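Local coordinates for diaminopropionate ammonia-lyase (Escherichia coli, PDB 4D9I), which catalyses, with pyridoxal 5'-phosphate, the alpha,beta-elimination of both L- and D-2,3-diaminopropionate to pyruvate and ammonia, at residues P22-S27 and W201-Y206; T208-A213 and L241-D246; V382-E387 and G392-A397. All coordinates share one frame; numbering follows the deposited sequence.

Contact 1. Residues P22-S27 and W201-Y206; sequences PLFSQS and WIMQGY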
# COMPACT_ATOMS: atom_id res chain seq x y z
N PRO B 22 -17.58 -20.62 -30.98
CA PRO B 22 -17.18 -19.82 -32.15
C PRO B 22 -17.62 -18.36 -32.02
O PRO B 22 -16.98 -17.49 -32.60
CB PRO B 22 -17.92 -20.49 -33.31
CG PRO B 22 -18.15 -21.90 -32.86
CD PRO B 22 -18.39 -21.79 -31.38
N LEU B 23 -18.72 -18.12 -31.30
CA LEU B 23 -19.25 -16.77 -31.04
C LEU B 23 -18.32 -15.86 -30.20
O LEU B 23 -18.20 -14.67 -30.49
CB LEU B 23 -20.64 -16.86 -30.38
CG LEU B 23 -21.51 -15.60 -30.51
CD1 LEU B 23 -21.54 -15.09 -31.95
CD2 LEU B 23 -22.92 -15.83 -29.99
N PHE B 24 -17.69 -16.42 -29.17
CA PHE B 24 -16.73 -15.69 -28.33
C PHE B 24 -15.31 -16.22 -28.53
O PHE B 24 -14.80 -16.93 -27.66
CB PHE B 24 -17.15 -15.71 -26.83
CG PHE B 24 -18.57 -15.25 -26.59
CD1 PHE B 24 -18.94 -13.92 -26.81
CD2 PHE B 24 -19.55 -16.15 -26.18
CE1 PHE B 24 -20.25 -13.50 -26.62
CE2 PHE B 24 -20.87 -15.74 -26.00
CZ PHE B 24 -21.23 -14.41 -26.22
N SER B 25 -14.68 -15.86 -29.65
CA SER B 25 -13.37 -16.40 -30.04
C SER B 25 -12.38 -15.33 -30.50
O SER B 25 -12.64 -14.15 -30.40
CB SER B 25 -13.55 -17.45 -31.14
OG SER B 25 -13.88 -16.84 -32.38
N GLN B 26 -11.23 -15.77 -31.02
CA GLN B 26 -10.20 -14.85 -31.52
C GLN B 26 -10.65 -13.81 -32.57
O GLN B 26 -10.25 -12.65 -32.51
CB GLN B 26 -9.03 -15.64 -32.06
CG GLN B 26 -8.01 -15.98 -30.99
CD GLN B 26 -6.93 -16.91 -31.49
OE1 GLN B 26 -7.15 -18.12 -31.65
NE2 GLN B 26 -5.76 -16.37 -31.73
N SER B 27 -11.45 -14.24 -33.55
CA SER B 27 -11.81 -13.36 -34.66
C SER B 27 -12.72 -12.20 -34.26
O SER B 27 -12.49 -11.07 -34.69
CB SER B 27 -12.39 -14.15 -35.85
OG SER B 27 -13.37 -15.08 -35.42
N TRP B 201 -22.66 -8.55 -27.88
CA TRP B 201 -21.69 -7.54 -28.31
C TRP B 201 -20.80 -7.13 -27.17
O TRP B 201 -19.58 -6.94 -27.35
CB TRP B 201 -22.37 -6.31 -28.87
CG TRP B 201 -22.90 -6.46 -30.29
CD1 TRP B 201 -22.34 -7.17 -31.33
CD2 TRP B 201 -24.10 -5.83 -30.85
NE1 TRP B 201 -23.10 -7.06 -32.47
CE2 TRP B 201 -24.16 -6.25 -32.25
CE3 TRP B 201 -25.09 -4.98 -30.36
CZ2 TRP B 201 -25.19 -5.85 -33.10
CZ3 TRP B 201 -26.12 -4.58 -31.23
CH2 TRP B 201 -26.16 -5.00 -32.56
N ILE B 202 -21.40 -6.96 -26.00
CA ILE B 202 -20.66 -6.55 -24.81
C ILE B 202 -19.56 -7.55 -24.47
O ILE B 202 -18.43 -7.17 -24.17
CB ILE B 202 -21.59 -6.32 -23.60
CG1 ILE B 202 -22.42 -5.05 -23.83
CG2 ILE B 202 -20.79 -6.21 -22.31
CD1 ILE B 202 -23.62 -4.90 -22.91
N MET B 203 -19.88 -8.85 -24.54
CA MET B 203 -18.93 -9.90 -24.21
C MET B 203 -17.82 -10.03 -25.23
O MET B 203 -16.67 -10.29 -24.88
CB MET B 203 -19.65 -11.24 -24.06
CG MET B 203 -20.45 -11.30 -22.78
SD MET B 203 -21.57 -12.70 -22.81
CE MET B 203 -20.39 -14.05 -22.64
N GLN B 204 -18.18 -9.85 -26.49
CA GLN B 204 -17.18 -9.81 -27.54
C GLN B 204 -16.25 -8.59 -27.36
O GLN B 204 -15.03 -8.71 -27.51
CB GLN B 204 -17.85 -9.79 -28.90
CG GLN B 204 -18.61 -11.08 -29.21
CD GLN B 204 -19.42 -11.02 -30.50
OE1 GLN B 204 -19.89 -9.97 -30.90
NE2 GLN B 204 -19.60 -12.17 -31.13
N GLY B 205 -16.83 -7.44 -27.02
CA GLY B 205 -16.04 -6.25 -26.81
C GLY B 205 -15.05 -6.45 -25.67
O GLY B 205 -13.88 -6.03 -25.76
N TYR B 206 -15.50 -7.11 -24.60
CA TYR B 206 -14.64 -7.37 -23.43
C TYR B 206 -13.37 -8.14 -23.80
O TYR B 206 -12.34 -8.02 -23.13
CB TYR B 206 -15.38 -8.22 -22.38
CG TYR B 206 -16.46 -7.53 -21.59
CD1 TYR B 206 -16.55 -6.12 -21.52
CD2 TYR B 206 -17.37 -8.28 -20.86
CE1 TYR B 206 -17.53 -5.50 -20.75
CE2 TYR B 206 -18.35 -7.68 -20.09
CZ TYR B 206 -18.43 -6.30 -20.06
OH TYR B 206 -19.41 -5.72 -19.29
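A Met-aromatic contact joins the turn leading into helix 26-36 to helix 197-206: Phe24 lies against Met203 while the amide of the next helix residue, Gln204, holds the backbone of Leu23. The methionine reaches the phenyl ring with three of its atoms. Its CB touches Phe24 CE1 at 3.5 Å, and the chain then runs out past the rim and folds back at its last torsion (chi3 71°), which brings the methyl CE over one face, 3.9 Å from the centroid of the Phe24 ring and offset toward the CE2-CZ side. The sulfur stands obliquely to that ring, with SD 3.8 Å from Phe24 CZ, so the methyl makes the CH-pi contact and the sulfur comes in from beside it. Gln204 CG reaches Phe24 CD1 at 3.7 Å, again obliquely, and the amide plane of Gln204 is turned 73° from the phenyl ring.

The polar half is one nearly straight hydrogen bond. Gln204 NE2 donates to Leu23 O over 2.9 Å with an N-H...O angle of 166°; the oxygen lies close to the amide plane, while the nitrogen is tilted from the carbonyl plane. Extended beyond CG, the glutamine side chain spans the distance to the turn, and Leu23 CD1 packs on the same NE2 at 3.6 Å. A buried amide N-H is thereby paired with a carbonyl of the irregular chain just before the helix.

Ile301 and Leu297 of helix 296-305 also touch Phe24 and Met203, respectively. Ser25 follows as N-cap of helix 26-36, so the arrangement is a Met-aromatic contact beside an N-capped helix start, joining the segment before helix 26-36 to helix 197-206 in a fold type II PLP enzyme.

Contact 2. Residues T208-A213 and L241-D246; sequences TLADEA and LGYLVD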
# COMPACT_ATOMS: atom_id res chain seq x y z
N THR B 208 -11.24 -7.84 -26.07
CA THR B 208 -10.09 -6.98 -26.38
C THR B 208 -9.02 -7.04 -25.29
O THR B 208 -7.84 -7.07 -25.61
CB THR B 208 -10.51 -5.50 -26.61
OG1 THR B 208 -11.13 -5.39 -27.89
CG2 THR B 208 -9.33 -4.55 -26.59
N LEU B 209 -9.44 -7.06 -24.02
CA LEU B 209 -8.47 -7.09 -22.91
C LEU B 209 -7.71 -8.40 -22.91
O LEU B 209 -6.54 -8.44 -22.56
CB LEU B 209 -9.12 -6.80 -21.55
CG LEU B 209 -9.94 -7.88 -20.82
CD1 LEU B 209 -9.04 -8.74 -19.95
CD2 LEU B 209 -11.06 -7.25 -20.00
N ALA B 210 -8.38 -9.48 -23.33
CA ALA B 210 -7.73 -10.78 -23.41
C ALA B 210 -6.79 -10.84 -24.64
O ALA B 210 -5.65 -11.35 -24.54
CB ALA B 210 -8.76 -11.90 -23.47
N ASP B 211 -7.26 -10.31 -25.78
CA ASP B 211 -6.40 -10.21 -26.98
C ASP B 211 -5.10 -9.45 -26.67
O ASP B 211 -4.00 -9.92 -27.00
CB ASP B 211 -7.15 -9.56 -28.16
CG ASP B 211 -6.31 -9.52 -29.44
OD1 ASP B 211 -6.38 -10.48 -30.21
OD2 ASP B 211 -5.56 -8.55 -29.67
N GLU B 212 -5.24 -8.29 -26.03
CA GLU B 212 -4.08 -7.50 -25.61
C GLU B 212 -3.14 -8.28 -24.70
O GLU B 212 -1.93 -8.28 -24.91
CB GLU B 212 -4.49 -6.22 -24.88
CG GLU B 212 -5.15 -5.16 -25.74
CD GLU B 212 -5.67 -4.01 -24.91
OE1 GLU B 212 -5.40 -4.01 -23.66
OE2 GLU B 212 -6.32 -3.09 -25.49
N ALA B 213 -3.72 -8.95 -23.70
CA ALA B 213 -2.94 -9.73 -22.74
C ALA B 213 -2.17 -10.87 -23.40
O ALA B 213 -1.03 -11.12 -23.02
CB ALA B 213 -3.82 -10.26 -21.59
N LEU B 241 -12.81 -15.92 -21.02
CA LEU B 241 -12.44 -17.34 -21.04
C LEU B 241 -12.71 -17.91 -22.43
O LEU B 241 -11.97 -18.77 -22.92
CB LEU B 241 -13.14 -18.15 -19.92
CG LEU B 241 -12.75 -19.64 -19.83
CD1 LEU B 241 -11.29 -19.87 -19.40
CD2 LEU B 241 -13.69 -20.45 -18.95
N GLY B 242 -13.75 -17.40 -23.08
CA GLY B 242 -14.06 -17.85 -24.44
C GLY B 242 -12.90 -17.57 -25.38
O GLY B 242 -12.47 -18.46 -26.13
N TYR B 243 -12.36 -16.35 -25.31
CA TYR B 243 -11.21 -15.95 -26.13
C TYR B 243 -9.98 -16.78 -25.78
O TYR B 243 -9.34 -17.33 -26.67
CB TYR B 243 -10.88 -14.47 -25.99
CG TYR B 243 -9.60 -14.06 -26.72
CD1 TYR B 243 -8.35 -14.12 -26.10
CD2 TYR B 243 -9.64 -13.64 -28.05
CE1 TYR B 243 -7.19 -13.76 -26.79
CE2 TYR B 243 -8.49 -13.28 -28.73
CZ TYR B 243 -7.27 -13.34 -28.09
OH TYR B 243 -6.14 -12.97 -28.80
N LEU B 244 -9.65 -16.85 -24.49
CA LEU B 244 -8.42 -17.50 -24.02
C LEU B 244 -8.38 -18.99 -24.38
O LEU B 244 -7.35 -19.52 -24.80
CB LEU B 244 -8.28 -17.35 -22.50
CG LEU B 244 -7.93 -15.96 -21.96
CD1 LEU B 244 -7.90 -15.94 -20.44
CD2 LEU B 244 -6.61 -15.45 -22.54
N VAL B 245 -9.53 -19.62 -24.22
CA VAL B 245 -9.68 -21.05 -24.41
C VAL B 245 -9.66 -21.35 -25.91
O VAL B 245 -9.24 -22.43 -26.33
CB VAL B 245 -10.93 -21.52 -23.64
CG1 VAL B 245 -11.94 -22.27 -24.49
CG2 VAL B 245 -10.56 -22.19 -22.33
N ASP B 246 -10.05 -20.36 -26.72
CA ASP B 246 -9.85 -20.45 -28.17
C ASP B 246 -8.37 -20.39 -28.55
O ASP B 246 -7.93 -21.11 -29.44
CB ASP B 246 -10.64 -19.36 -28.92
CG ASP B 246 -10.68 -19.59 -30.43
OD1 ASP B 246 -11.00 -20.72 -30.87
OD2 ASP B 246 -10.39 -18.63 -31.18
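Tyr243 reaches from helix 235-248 to helix 208-220 and lies along the backbone of Ala210 and Asp211, its ring turned so that one face looks onto that helix. The amide nitrogen of Asp211 sits over this face, displaced toward the rim and 3.6 Å from Tyr243 CE1. Farther along the ring, CZ packs on Asp211 CA at 3.4 Å. Ala210 comes in obliquely nearer the root of the side chain, where its CB touches Tyr243 CD1 at 3.5 Å; the small methyl lets the aromatic ring come close to the helix backbone. With CG opposite the backbone N (chi1 174°), the ring continues the outward direction of CB and reaches Asp211.

At the far end the phenol oxygen OH meets Asp211 OD1 at 2.9 Å in what is at most a weak hydrogen bond, since the proton may serve another acceptor; the carboxylate plane is 69° from the ring plane. The main polar partner of this carboxylate is Arg33 of helix 26-36, whose salt bridge with the other oxygen, OD2, probably does most to fix the group. Beside Tyr243, Leu244 CD2 reaches the same Ala210 CB at 4.3 Å, a looser apolar touch.

The segment axes approach to 9.1 Å and cross at -34°, running in roughly the same direction. Strand 226-230 of the mixed sheet lies between the two helices in sequence. Helix 26-36 lies against Tyr243 through Gln26 and Ala29, Val214 of helix 208-220 extends the packing on Tyr243 and Leu244, and Leu241 faces helix 296-305.

Contact 3. Residues V382-E387 and G392-A397; sequences VKHYRE and GKHAVA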
# COMPACT_ATOMS: atom_id res chain seq x y z
N VAL B 382 -13.24 5.99 -4.03
CA VAL B 382 -11.99 6.35 -3.34
C VAL B 382 -12.11 6.29 -1.81
O VAL B 382 -11.11 6.01 -1.12
CB VAL B 382 -11.40 7.70 -3.81
CG1 VAL B 382 -11.12 7.68 -5.30
CG2 VAL B 382 -12.31 8.86 -3.45
N LYS B 383 -13.32 6.55 -1.31
CA LYS B 383 -13.63 6.49 0.12
C LYS B 383 -13.39 5.08 0.62
O LYS B 383 -12.61 4.86 1.55
CB LYS B 383 -15.10 6.88 0.35
CG LYS B 383 -15.44 7.30 1.77
CD LYS B 383 -16.80 8.00 1.77
CE LYS B 383 -17.26 8.35 3.18
NZ LYS B 383 -17.16 7.17 4.09
N HIS B 384 -14.05 4.11 -0.02
CA HIS B 384 -13.91 2.69 0.31
C HIS B 384 -12.50 2.19 0.10
O HIS B 384 -11.95 1.40 0.91
CB HIS B 384 -14.94 1.91 -0.52
CG HIS B 384 -14.86 0.42 -0.35
ND1 HIS B 384 -15.31 -0.21 0.76
CD2 HIS B 384 -14.35 -0.57 -1.18
CE1 HIS B 384 -15.10 -1.53 0.64
NE2 HIS B 384 -14.51 -1.76 -0.55
N TYR B 385 -11.89 2.60 -1.01
CA TYR B 385 -10.54 2.15 -1.34
C TYR B 385 -9.58 2.51 -0.20
O TYR B 385 -8.84 1.66 0.29
CB TYR B 385 -10.04 2.77 -2.65
CG TYR B 385 -8.65 2.26 -3.00
CD1 TYR B 385 -8.48 1.00 -3.56
CD2 TYR B 385 -7.51 3.02 -2.72
CE1 TYR B 385 -7.22 0.49 -3.85
CE2 TYR B 385 -6.24 2.53 -3.01
CZ TYR B 385 -6.10 1.29 -3.56
OH TYR B 385 -4.86 0.83 -3.85
N ARG B 386 -9.65 3.77 0.24
CA ARG B 386 -8.73 4.25 1.28
C ARG B 386 -9.09 3.68 2.66
O ARG B 386 -8.18 3.39 3.47
CB ARG B 386 -8.66 5.78 1.28
CG ARG B 386 -7.99 6.36 0.04
CD ARG B 386 -6.63 5.73 -0.23
NE ARG B 386 -6.14 6.06 -1.57
CZ ARG B 386 -4.89 5.85 -1.98
NH1 ARG B 386 -3.98 5.31 -1.16
NH2 ARG B 386 -4.54 6.17 -3.23
N GLU B 387 -10.38 3.49 2.92
CA GLU B 387 -10.79 2.79 4.14
C GLU B 387 -10.18 1.37 4.22
O GLU B 387 -9.71 0.94 5.29
CB GLU B 387 -12.34 2.76 4.27
CG GLU B 387 -12.89 4.09 4.75
CD GLU B 387 -14.38 4.28 4.49
OE1 GLU B 387 -15.03 3.43 3.86
OE2 GLU B 387 -14.89 5.32 4.91
N GLY B 392 -7.55 -0.13 7.19
CA GLY B 392 -7.60 -1.56 7.44
C GLY B 392 -9.02 -2.10 7.61
O GLY B 392 -9.21 -3.17 8.18
N LYS B 393 -10.01 -1.35 7.13
CA LYS B 393 -11.38 -1.88 6.99
C LYS B 393 -11.38 -3.26 6.31
O LYS B 393 -10.60 -3.51 5.37
CB LYS B 393 -12.27 -0.91 6.19
CG LYS B 393 -13.75 -1.23 6.26
CD LYS B 393 -14.63 -0.15 5.62
CE LYS B 393 -14.66 -0.28 4.10
NZ LYS B 393 -15.46 0.79 3.42
N HIS B 394 -12.25 -4.16 6.78
CA HIS B 394 -12.35 -5.53 6.26
C HIS B 394 -11.03 -6.25 6.43
O HIS B 394 -10.53 -6.91 5.51
CB HIS B 394 -12.85 -5.58 4.79
CG HIS B 394 -14.21 -4.93 4.57
ND1 HIS B 394 -15.23 -5.06 5.45
CD2 HIS B 394 -14.69 -4.15 3.52
CE1 HIS B 394 -16.31 -4.38 4.99
NE2 HIS B 394 -15.98 -3.82 3.81
N ALA B 395 -10.46 -6.10 7.62
CA ALA B 395 -9.20 -6.74 7.96
C ALA B 395 -9.37 -8.25 7.98
O ALA B 395 -10.48 -8.77 8.07
CB ALA B 395 -8.67 -6.24 9.29
N VAL B 396 -8.24 -8.94 7.90
CA VAL B 396 -8.18 -10.39 8.03
C VAL B 396 -8.68 -10.83 9.40
O VAL B 396 -9.57 -11.68 9.49
CB VAL B 396 -6.75 -10.89 7.79
CG1 VAL B 396 -6.47 -12.17 8.58
CG2 VAL B 396 -6.51 -11.07 6.30
N ALA B 397 -8.13 -10.24 10.46
CA ALA B 397 -8.44 -10.63 11.84
C ALA B 397 -9.67 -9.90 12.36
O ALA B 397 -9.57 -8.79 12.88
CB ALA B 397 -7.23 -10.39 12.74
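The ammonium group of Lys393 is held by two residues one turn apart on helix 382-389. Its NZ forms a salt bridge with Glu387 OE1 at 2.7 Å, on the anti side of the carboxylate, and donates to His384 ND1 at 2.8 Å, approaching the imidazole at its edge and somewhat tilted from the ring plane. The other carboxylate oxygen, Glu387 OE2, takes Lys383 NZ on its syn side at 3.0 Å, so one glutamate draws together two lysines; the backbone N of Ser2 of the second subunit also bonds to OE2. The lysine chain doubles toward the helix through a bend at chi3 (80°), and its CE packs on His384 ND1 at 3.4 Å. With an alanine here instead of Lys393, Glu387 OE1 would probably lose its ion-pair mate and His384 ND1 its ammonium donor.

In the backbone, Lys393 N donates to Glu387 O at 3.0 Å. Farther out, His394 lies rim to rim with His384, its CD2 3.9 Å from His384 CE1 and the ring planes 55° apart, while Lys393 CG covers a face of the His394 ring.

Gly392, with positive phi, is the first residue to leave helical backbone angles after helix 382-389, and the arrangement is that of a lysine just beyond a helix end reaching back into a salt-bridge network, beside the contact with the second subunit of the homodimer.

From the N terminus, contact 1 brings the turn at 22-27 against helix 197-206, enclosing a long excursion that contains the whole four-stranded parallel sheet. Contact 2 opens directly afterwards and closes a much shorter loop, joining helix 208-220 to helix 235-248 across strand 226-230. The two are in series yet adjoin in space, their centres 9 Å apart: Gln26 N probably hydrogen-bonds to Asp246 OD2, and Gln26 CG packs on Tyr243 CE2. Helix 26-36 thus belongs with both. Contact 3, last in the chain, closes only a short terminal turn on the opposite side of the chain's centre, about 31 Å from contact 2 between centres. None nests within or crosses another.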